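Local coordinates for putative uncharacterized protein (Ustilago maydis, PDB 4GNX), which binds single-stranded DNA as a subunit of replication protein A, through OB-fold domains, one of which carries a zinc site, at residues 123-128 / 167-172; 139-144 / 233-238. All coordinates share one frame; numbering follows the deposited sequence.

Overall arrangement
Both interactions belong to the second OB domain of the chain and lie on the same side of the chain's centre, their own centres about 11 Å apart. Along the chain their segments alternate: 123-128, 139-144, 167-172, then 233-238. Strands 135-152 and 159-168 are antiparallel neighbours in one sheet, and a backbone hydrogen bond from Ile-141 N to Val-168 O joins the two contacts directly. Interaction 1 pins the turn following strand 159-168 to the loop entering the barrel; interaction 2 lays helix 229-242 on strand 135-152. Trp-237 and Leu-234 of that helix also touch segment 167-172. Both thus knit the domain together without touching the DNA, their nearest atoms being about 13 and 14 Å from it.

Interaction 1: residues 123-128 / 167-172; sequences RINELE and LVDQGN
Asp-169 lies between the backbone of Ile-124 and its own turn, and each carboxylate oxygen serves a different segment. Its CG sits in the crowded position between backbone N and carbonyl carbon (chi1 79°), which places the carboxylate against the backbone of Ile-124. OD2 accepts the backbone N-H of Ile-124 at 2.7 Å (OD2 to N), and OD1 accepts the N-H of Gly-171 at 2.7 Å (OD1 to N). Both donors come from above the carboxylate plane. The aliphatic part of Ile-124 runs past the same carboxylate in the opposite direction, CG1 alongside OD2, while the side chain also touches Val-138 and Val-175 of the barrel strands.

Arg-123 bends at chi2 and chi3 so that its guanidinium reaches Gln-170 side-on. NE and NH2 both grip OE1, NH2 at 2.8 Å from OE1 and in the carbonyl plane on a lone pair, NE at 3.2 Å from OE1 and above that plane. The amide nevertheless stands steeply, 72°, to the guanidinium, whose plane contains the shared oxygen. The guanidinium lies only 19° from parallel to the Asp-169 carboxylate, yet OD2 is 3.7 Å from NE and well out of the guanidinium plane, so this long salt bridge is a matter of charge alone; it would still tend to favour the ionised carboxylate.

Farther along, the amide of Asn-125 stands nearly upright to the carboxylate, and its OD1 packs on Gly-171 CA at 3.3 Å. Gln-170 also rests on Leu-234 of helix 229-242. The bond from Gly-171 N to Asp-169 OD1 makes an Asx turn, here combined with the type I beta turn 169-172 that links antiparallel strands 159-168 and 174-180 of the OB barrel.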
ATOM      1  N   ARG C 123     -10.956 -25.025   0.894  1.00 83.21           N
ATOM      2  CA  ARG C 123     -11.864 -25.527   1.922  1.00 84.41           C
ATOM      3  C   ARG C 123     -11.894 -24.525   3.066  1.00 82.10           C
ATOM      4  O   ARG C 123     -10.870 -23.923   3.384  1.00 81.68           O
ATOM      5  CB  ARG C 123     -11.440 -26.910   2.431  1.00 90.75           C
ATOM      6  CG  ARG C 123     -10.995 -27.881   1.345  1.00 95.90           C
ATOM      7  CD  ARG C 123     -11.666 -29.252   1.442  1.00101.13           C
ATOM      8  NE  ARG C 123     -13.120 -29.164   1.281  1.00102.08           N
ATOM      9  CZ  ARG C 123     -13.751 -28.847   0.148  1.00102.71           C
ATOM     10  NH1 ARG C 123     -13.072 -28.576  -0.966  1.00102.47           N
ATOM     11  NH2 ARG C 123     -15.080 -28.792   0.129  1.00103.40           N
ATOM     12  N   ILE C 124     -13.069 -24.341   3.666  1.00 81.29           N
ATOM     13  CA  ILE C 124     -13.273 -23.380   4.769  1.00 80.90           C
ATOM     14  C   ILE C 124     -12.208 -23.470   5.888  1.00 85.07           C
ATOM     15  O   ILE C 124     -11.795 -22.443   6.437  1.00 84.80           O
ATOM     16  CB  ILE C 124     -14.688 -23.509   5.398  1.00 80.25           C
ATOM     17  CG1 ILE C 124     -15.788 -23.641   4.330  1.00 77.67           C
ATOM     18  CG2 ILE C 124     -14.967 -22.378   6.380  1.00 78.62           C
ATOM     19  CD1 ILE C 124     -15.999 -22.431   3.462  1.00 74.40           C
ATOM     20  N   ASN C 125     -11.770 -24.684   6.225  1.00 88.93           N
ATOM     21  CA  ASN C 125     -10.718 -24.854   7.233  1.00 92.83           C
ATOM     22  C   ASN C 125      -9.319 -24.391   6.787  1.00 93.20           C
ATOM     23  O   ASN C 125      -8.439 -24.175   7.618  1.00 96.22           O
ATOM     24  CB  ASN C 125     -10.688 -26.294   7.784  1.00 98.10           C
ATOM     25  CG  ASN C 125     -10.896 -27.347   6.710  1.00 98.76           C
ATOM     26  OD1 ASN C 125     -11.905 -27.344   6.001  1.00 96.79           O
ATOM     27  ND2 ASN C 125      -9.945 -28.262   6.596  1.00101.53           N
ATOM     28  N   GLU C 126      -9.125 -24.216   5.483  1.00 91.35           N
ATOM     29  CA  GLU C 126      -7.814 -23.852   4.933  1.00 92.36           C
ATOM     30  C   GLU C 126      -7.631 -22.334   4.780  1.00 88.39           C
ATOM     31  O   GLU C 126      -6.511 -21.846   4.595  1.00 88.26           O
ATOM     32  CB  GLU C 126      -7.590 -24.560   3.592  1.00 94.36           C
ATOM     33  CG  GLU C 126      -8.070 -26.009   3.577  1.00100.16           C
ATOM     34  CD  GLU C 126      -7.500 -26.840   2.433  1.00104.49           C
ATOM     35  OE1 GLU C 126      -7.648 -26.426   1.254  1.00103.15           O
ATOM     36  OE2 GLU C 126      -6.923 -27.923   2.717  1.00108.72           O
ATOM     37  N   LEU C 127      -8.739 -21.601   4.882  1.00 84.09           N
ATOM     38  CA  LEU C 127      -8.772 -20.153   4.666  1.00 79.89           C
ATOM     39  C   LEU C 127      -7.808 -19.389   5.537  1.00 81.11           C
ATOM     40  O   LEU C 127      -7.331 -18.329   5.150  1.00 79.89           O
ATOM     41  CB  LEU C 127     -10.174 -19.603   4.919  1.00 77.09           C
ATOM     42  CG  LEU C 127     -11.281 -19.970   3.932  1.00 75.81           C
ATOM     43  CD1 LEU C 127     -12.643 -19.710   4.557  1.00 75.53           C
ATOM     44  CD2 LEU C 127     -11.141 -19.215   2.617  1.00 73.85           C
ATOM     45  N   GLU C 128      -7.533 -19.916   6.721  1.00 84.61           N
ATOM     46  CA  GLU C 128      -6.644 -19.230   7.642  1.00 86.94           C
ATOM     47  C   GLU C 128      -5.213 -19.173   7.109  1.00 88.07           C
ATOM     48  O   GLU C 128      -4.393 -18.413   7.615  1.00 90.12           O
ATOM     49  CB  GLU C 128      -6.722 -19.831   9.050  1.00 91.58           C
ATOM     50  CG  GLU C 128      -6.748 -21.356   9.111  1.00 94.93           C
ATOM     51  CD  GLU C 128      -6.932 -21.893  10.530  1.00 98.94           C
ATOM     52  OE1 GLU C 128      -7.731 -21.314  11.304  1.00 98.70           O
ATOM     53  OE2 GLU C 128      -6.284 -22.905  10.873  1.00102.30           O
ATOM     54  N   LEU C 167     -21.532 -20.138   5.725  1.00 68.89           N
ATOM     55  CA  LEU C 167     -21.152 -21.248   4.858  1.00 69.01           C
ATOM     56  C   LEU C 167     -20.412 -22.286   5.650  1.00 71.47           C
ATOM     57  O   LEU C 167     -19.694 -21.944   6.586  1.00 72.73           O
ATOM     58  CB  LEU C 167     -20.270 -20.764   3.713  1.00 66.76           C
ATOM     59  CG  LEU C 167     -20.900 -19.684   2.843  1.00 64.82           C
ATOM     60  CD1 LEU C 167     -19.822 -19.072   1.968  1.00 63.78           C
ATOM     61  CD2 LEU C 167     -22.036 -20.249   2.006  1.00 65.38           C
ATOM     62  N   VAL C 168     -20.582 -23.547   5.259  1.00 73.15           N
ATOM     63  CA  VAL C 168     -20.067 -24.697   6.000  1.00 76.49           C
ATOM     64  C   VAL C 168     -19.533 -25.757   5.025  1.00 77.71           C
ATOM     65  O   VAL C 168     -20.111 -25.966   3.953  1.00 76.79           O
ATOM     66  CB  VAL C 168     -21.184 -25.300   6.889  1.00 79.45           C
ATOM     67  CG1 VAL C 168     -20.885 -26.739   7.257  1.00 84.48           C
ATOM     68  CG2 VAL C 168     -21.390 -24.470   8.145  1.00 79.52           C
ATOM     69  N   ASP C 169     -18.425 -26.406   5.385  1.00 79.96           N
ATOM     70  CA  ASP C 169     -17.979 -27.595   4.653  1.00 83.00           C
ATOM     71  C   ASP C 169     -17.510 -28.764   5.546  1.00 87.36           C
ATOM     72  O   ASP C 169     -17.547 -28.674   6.779  1.00 88.69           O
ATOM     73  CB  ASP C 169     -16.954 -27.237   3.555  1.00 82.14           C
ATOM     74  CG  ASP C 169     -15.535 -26.997   4.089  1.00 83.15           C
ATOM     75  OD1 ASP C 169     -15.227 -27.330   5.256  1.00 86.32           O
ATOM     76  OD2 ASP C 169     -14.711 -26.466   3.312  1.00 81.30           O
ATOM     77  N   GLN C 170     -17.077 -29.849   4.902  1.00 89.58           N
ATOM     78  CA  GLN C 170     -16.632 -31.077   5.578  1.00 94.61           C
ATOM     79  C   GLN C 170     -15.658 -30.788   6.716  1.00 95.85           C
ATOM     80  O   GLN C 170     -15.535 -31.581   7.649  1.00100.07           O
ATOM     81  CB  GLN C 170     -15.975 -32.052   4.588  1.00 96.35           C
ATOM     82  CG  GLN C 170     -16.730 -32.274   3.280  1.00 95.43           C
ATOM     83  CD  GLN C 170     -16.393 -31.247   2.196  1.00 90.80           C
ATOM     84  OE1 GLN C 170     -15.966 -30.130   2.484  1.00 87.21           O
ATOM     85  NE2 GLN C 170     -16.597 -31.626   0.941  1.00 91.19           N
ATOM     86  N   GLY C 171     -14.969 -29.650   6.628  1.00 92.31           N
ATOM     87  CA  GLY C 171     -14.025 -29.230   7.655  1.00 93.89           C
ATOM     88  C   GLY C 171     -14.666 -28.989   9.009  1.00 96.12           C
ATOM     89  O   GLY C 171     -13.959 -28.855  10.008  1.00 98.36           O
ATOM     90  N   ASN C 172     -16.002 -28.950   9.035  1.00 96.16           N
ATOM     91  CA  ASN C 172     -16.800 -28.661  10.242  1.00 98.41           C
ATOM     92  C   ASN C 172     -16.595 -27.248  10.786  1.00 96.13           C
ATOM     93  O   ASN C 172     -16.847 -26.982  11.966  1.00 98.54           O
ATOM     94  CB  ASN C 172     -16.572 -29.706  11.349  1.00104.68           C
ATOM     95  CG  ASN C 172     -17.421 -30.951  11.172  1.00108.46           C
ATOM     96  OD1 ASN C 172     -17.601 -31.438  10.059  1.00107.53           O
ATOM     97  ND2 ASN C 172     -17.941 -31.480  12.279  1.00113.56           N
TER

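Interaction 2: residues 139-144 / 233-238; sequences IGILDS and VLRGWY
Ile-141 carries this contact, its side chain directed at helix 233-238, with Leu-234, Trp-237 and Tyr-238 gathered round it. Its CG1 is anti to the carbonyl carbon and its CG2 anti to the backbone N (chi1 -57°), so the branches divide: CG2 covers the Tyr-238 ring, while CG1 lies between Tyr-238 and Trp-237. CG2 sits over one face of the Tyr-238 ring, 4.0 Å from the ring centroid and 3° off its normal, a CH-pi contact almost exactly above the centre. CG1 meets the edge of the Trp-237 indole at 3.8 Å from CZ3, near the plane of the rings. CD1 lies 3.9 Å from Leu-234 CB and 3.8 Å from Tyr-238 CB, between side chains one helical turn apart.

Leu-234 extends the dense part along the strand: its CD1 lies 3.7 Å from Gly-140 CA and also touches CG1 of Ile-139. Val-198 of the neighbouring strand 198-207 packs on Ile-139, Ile-141 and Leu-234, closing the apolar cluster.

At the 143-144 end the fit loosens and turns polar. The carboxylate of Asp-143 stands steeply to the Tyr-238 ring, its OD1 no nearer than 4.1 Å to Tyr-238 OH, too far to bond. Asp-143 OD2 instead accepts a hydrogen bond from Ser-144 OG. Arg-235 starts out away from the strand but curls back, bringing NH2 obliquely to within 4.2 Å of Ile-141 CD1; its charge is engaged by Asp-239, and NH2 donates to the backbone O of Lys-196.

The short axes cross at -45° and approach to 8.6 Å. In this domain of replication protein A, the C-terminal helix 229-242 thus packs on strands 135-152 and 198-207 of the OB-fold barrel.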
ATOM      1  N   ILE C 139     -16.447 -23.097  -2.117  1.00 70.56           N
ATOM      2  CA  ILE C 139     -17.736 -23.799  -2.177  1.00 72.22           C
ATOM      3  C   ILE C 139     -18.156 -24.354  -0.799  1.00 74.01           C
ATOM      4  O   ILE C 139     -17.307 -24.696   0.033  1.00 75.76           O
ATOM      5  CB  ILE C 139     -17.733 -24.919  -3.247  1.00 74.81           C
ATOM      6  CG1 ILE C 139     -19.167 -25.373  -3.562  1.00 75.73           C
ATOM      7  CG2 ILE C 139     -16.805 -26.063  -2.839  1.00 77.06           C
ATOM      8  CD1 ILE C 139     -19.294 -26.227  -4.803  1.00 78.38           C
ATOM      9  N   GLY C 140     -19.464 -24.431  -0.563  1.00 74.19           N
ATOM     10  CA  GLY C 140     -19.997 -24.961   0.691  1.00 74.70           C
ATOM     11  C   GLY C 140     -21.507 -24.884   0.775  1.00 74.24           C
ATOM     12  O   GLY C 140     -22.161 -24.290  -0.089  1.00 73.18           O
ATOM     13  N   ILE C 141     -22.061 -25.492   1.818  1.00 75.81           N
ATOM     14  CA  ILE C 141     -23.493 -25.445   2.069  1.00 76.65           C
ATOM     15  C   ILE C 141     -23.813 -24.131   2.754  1.00 74.39           C
ATOM     16  O   ILE C 141     -23.105 -23.720   3.675  1.00 72.88           O
ATOM     17  CB  ILE C 141     -23.969 -26.616   2.968  1.00 80.95           C
ATOM     18  CG1 ILE C 141     -23.599 -27.990   2.360  1.00 84.62           C
ATOM     19  CG2 ILE C 141     -25.462 -26.520   3.265  1.00 82.06           C
ATOM     20  CD1 ILE C 141     -24.483 -28.487   1.229  1.00 86.08           C
ATOM     21  N   LEU C 142     -24.862 -23.464   2.277  1.00 74.93           N
ATOM     22  CA  LEU C 142     -25.461 -22.336   2.987  1.00 75.12           C
ATOM     23  C   LEU C 142     -26.243 -22.864   4.184  1.00 79.70           C
ATOM     24  O   LEU C 142     -27.140 -23.699   4.036  1.00 83.11           O
ATOM     25  CB  LEU C 142     -26.402 -21.541   2.076  1.00 74.00           C
ATOM     26  CG  LEU C 142     -27.282 -20.483   2.758  1.00 73.83           C
ATOM     27  CD1 LEU C 142     -26.474 -19.243   3.103  1.00 70.63           C
ATOM     28  CD2 LEU C 142     -28.481 -20.115   1.896  1.00 74.67           C
ATOM     29  N   ASP C 143     -25.892 -22.381   5.369  1.00 80.86           N
ATOM     30  CA  ASP C 143     -26.572 -22.786   6.589  1.00 85.70           C
ATOM     31  C   ASP C 143     -27.785 -21.881   6.850  1.00 86.99           C
ATOM     32  O   ASP C 143     -28.920 -22.352   6.995  1.00 90.10           O
ATOM     33  CB  ASP C 143     -25.595 -22.755   7.768  1.00 85.98           C
ATOM     34  CG  ASP C 143     -26.271 -23.034   9.086  1.00 89.51           C
ATOM     35  OD1 ASP C 143     -26.647 -24.202   9.330  1.00 93.19           O
ATOM     36  OD2 ASP C 143     -26.429 -22.077   9.874  1.00 89.24           O
ATOM     37  N   SER C 144     -27.519 -20.579   6.893  1.00 84.96           N
ATOM     38  CA  SER C 144     -28.523 -19.553   7.118  1.00 85.49           C
ATOM     39  C   SER C 144     -27.980 -18.246   6.559  1.00 81.61           C
ATOM     40  O   SER C 144     -26.819 -18.171   6.126  1.00 80.77           O
ATOM     41  CB  SER C 144     -28.808 -19.402   8.616  1.00 89.98           C
ATOM     42  OG  SER C 144     -27.623 -19.073   9.327  1.00 90.57           O
ATOM     43  N   VAL C 233     -21.061 -33.777  -3.906  1.00118.38           N
ATOM     44  CA  VAL C 233     -20.340 -34.313  -2.748  1.00118.47           C
ATOM     45  C   VAL C 233     -20.846 -33.686  -1.444  1.00114.33           C
ATOM     46  O   VAL C 233     -21.092 -34.400  -0.467  1.00116.51           O
ATOM     47  CB  VAL C 233     -18.810 -34.120  -2.895  1.00117.90           C
ATOM     48  CG1 VAL C 233     -18.080 -34.491  -1.611  1.00119.38           C
ATOM     49  CG2 VAL C 233     -18.281 -34.951  -4.052  1.00122.06           C
ATOM     50  N   LEU C 234     -21.010 -32.360  -1.451  1.00107.96           N
ATOM     51  CA  LEU C 234     -21.542 -31.608  -0.303  1.00103.85           C
ATOM     52  C   LEU C 234     -23.021 -31.903  -0.050  1.00104.66           C
ATOM     53  O   LEU C 234     -23.425 -32.130   1.097  1.00105.56           O
ATOM     54  CB  LEU C 234     -21.327 -30.099  -0.491  1.00 98.16           C
ATOM     55  CG  LEU C 234     -19.894 -29.552  -0.399  1.00 95.25           C
ATOM     56  CD1 LEU C 234     -19.786 -28.219  -1.121  1.00 90.84           C
ATOM     57  CD2 LEU C 234     -19.419 -29.425   1.043  1.00 94.74           C
ATOM     58  N   ARG C 235     -23.816 -31.888  -1.123  1.00104.11           N
ATOM     59  CA  ARG C 235     -25.218 -32.288  -1.069  1.00106.94           C
ATOM     60  C   ARG C 235     -25.341 -33.666  -0.411  1.00113.49           C
ATOM     61  O   ARG C 235     -26.061 -33.823   0.577  1.00115.23           O
ATOM     62  CB  ARG C 235     -25.836 -32.295  -2.475  1.00106.87           C
ATOM     63  CG  ARG C 235     -27.234 -32.897  -2.567  1.00110.41           C
ATOM     64  CD  ARG C 235     -28.338 -31.877  -2.338  1.00107.93           C
ATOM     65  NE  ARG C 235     -28.473 -31.502  -0.934  1.00106.84           N
ATOM     66  CZ  ARG C 235     -28.264 -30.278  -0.457  1.00102.62           C
ATOM     67  NH1 ARG C 235     -27.914 -29.292  -1.270  1.00 99.12           N
ATOM     68  NH2 ARG C 235     -28.410 -30.040   0.838  1.00102.83           N
ATOM     69  N   GLY C 236     -24.615 -34.646  -0.951  1.00116.72           N
ATOM     70  CA  GLY C 236     -24.590 -35.993  -0.394  1.00122.74           C
ATOM     71  C   GLY C 236     -24.120 -36.007   1.047  1.00122.88           C
ATOM     72  O   GLY C 236     -24.739 -36.642   1.906  1.00127.10           O
ATOM     73  N   TRP C 237     -23.031 -35.291   1.307  1.00118.83           N
ATOM     74  CA  TRP C 237     -22.440 -35.236   2.638  1.00119.42           C
ATOM     75  C   TRP C 237     -23.353 -34.614   3.652  1.00119.00           C
ATOM     76  O   TRP C 237     -23.619 -35.211   4.697  1.00122.97           O
ATOM     77  CB  TRP C 237     -21.108 -34.501   2.604  1.00115.31           C
ATOM     78  CG  TRP C 237     -20.738 -33.877   3.923  1.00113.64           C
ATOM     79  CD1 TRP C 237     -20.232 -34.514   5.050  1.00117.45           C
ATOM     80  CD2 TRP C 237     -20.847 -32.467   4.298  1.00108.60           C
ATOM     81  NE1 TRP C 237     -20.022 -33.618   6.065  1.00115.42           N
ATOM     82  CE2 TRP C 237     -20.367 -32.373   5.683  1.00109.91           C
ATOM     83  CE3 TRP C 237     -21.273 -31.316   3.654  1.00103.99           C
ATOM     84  CZ2 TRP C 237     -20.324 -31.171   6.368  1.00106.20           C
ATOM     85  CZ3 TRP C 237     -21.227 -30.106   4.355  1.00100.61           C
ATOM     86  CH2 TRP C 237     -20.764 -30.039   5.682  1.00101.54           C
ATOM     87  N   TYR C 238     -23.839 -33.412   3.354  1.00114.48           N
ATOM     88  CA  TYR C 238     -24.651 -32.670   4.302  1.00113.86           C
ATOM     89  C   TYR C 238     -25.938 -33.412   4.666  1.00119.85           C
ATOM     90  O   TYR C 238     -26.330 -33.436   5.834  1.00123.18           O
ATOM     91  CB  TYR C 238     -24.969 -31.277   3.764  1.00108.06           C
ATOM     92  CG  TYR C 238     -25.624 -30.369   4.781  1.00106.97           C
ATOM     93  CD1 TYR C 238     -24.869 -29.748   5.774  1.00105.30           C
ATOM     94  CD2 TYR C 238     -27.000 -30.132   4.753  1.00107.66           C
ATOM     95  CE1 TYR C 238     -25.465 -28.921   6.713  1.00104.45           C
ATOM     96  CE2 TYR C 238     -27.601 -29.308   5.689  1.00106.80           C
ATOM     97  CZ  TYR C 238     -26.829 -28.702   6.664  1.00105.21           C
ATOM     98  OH  TYR C 238     -27.413 -27.879   7.598  1.00105.01           O
TER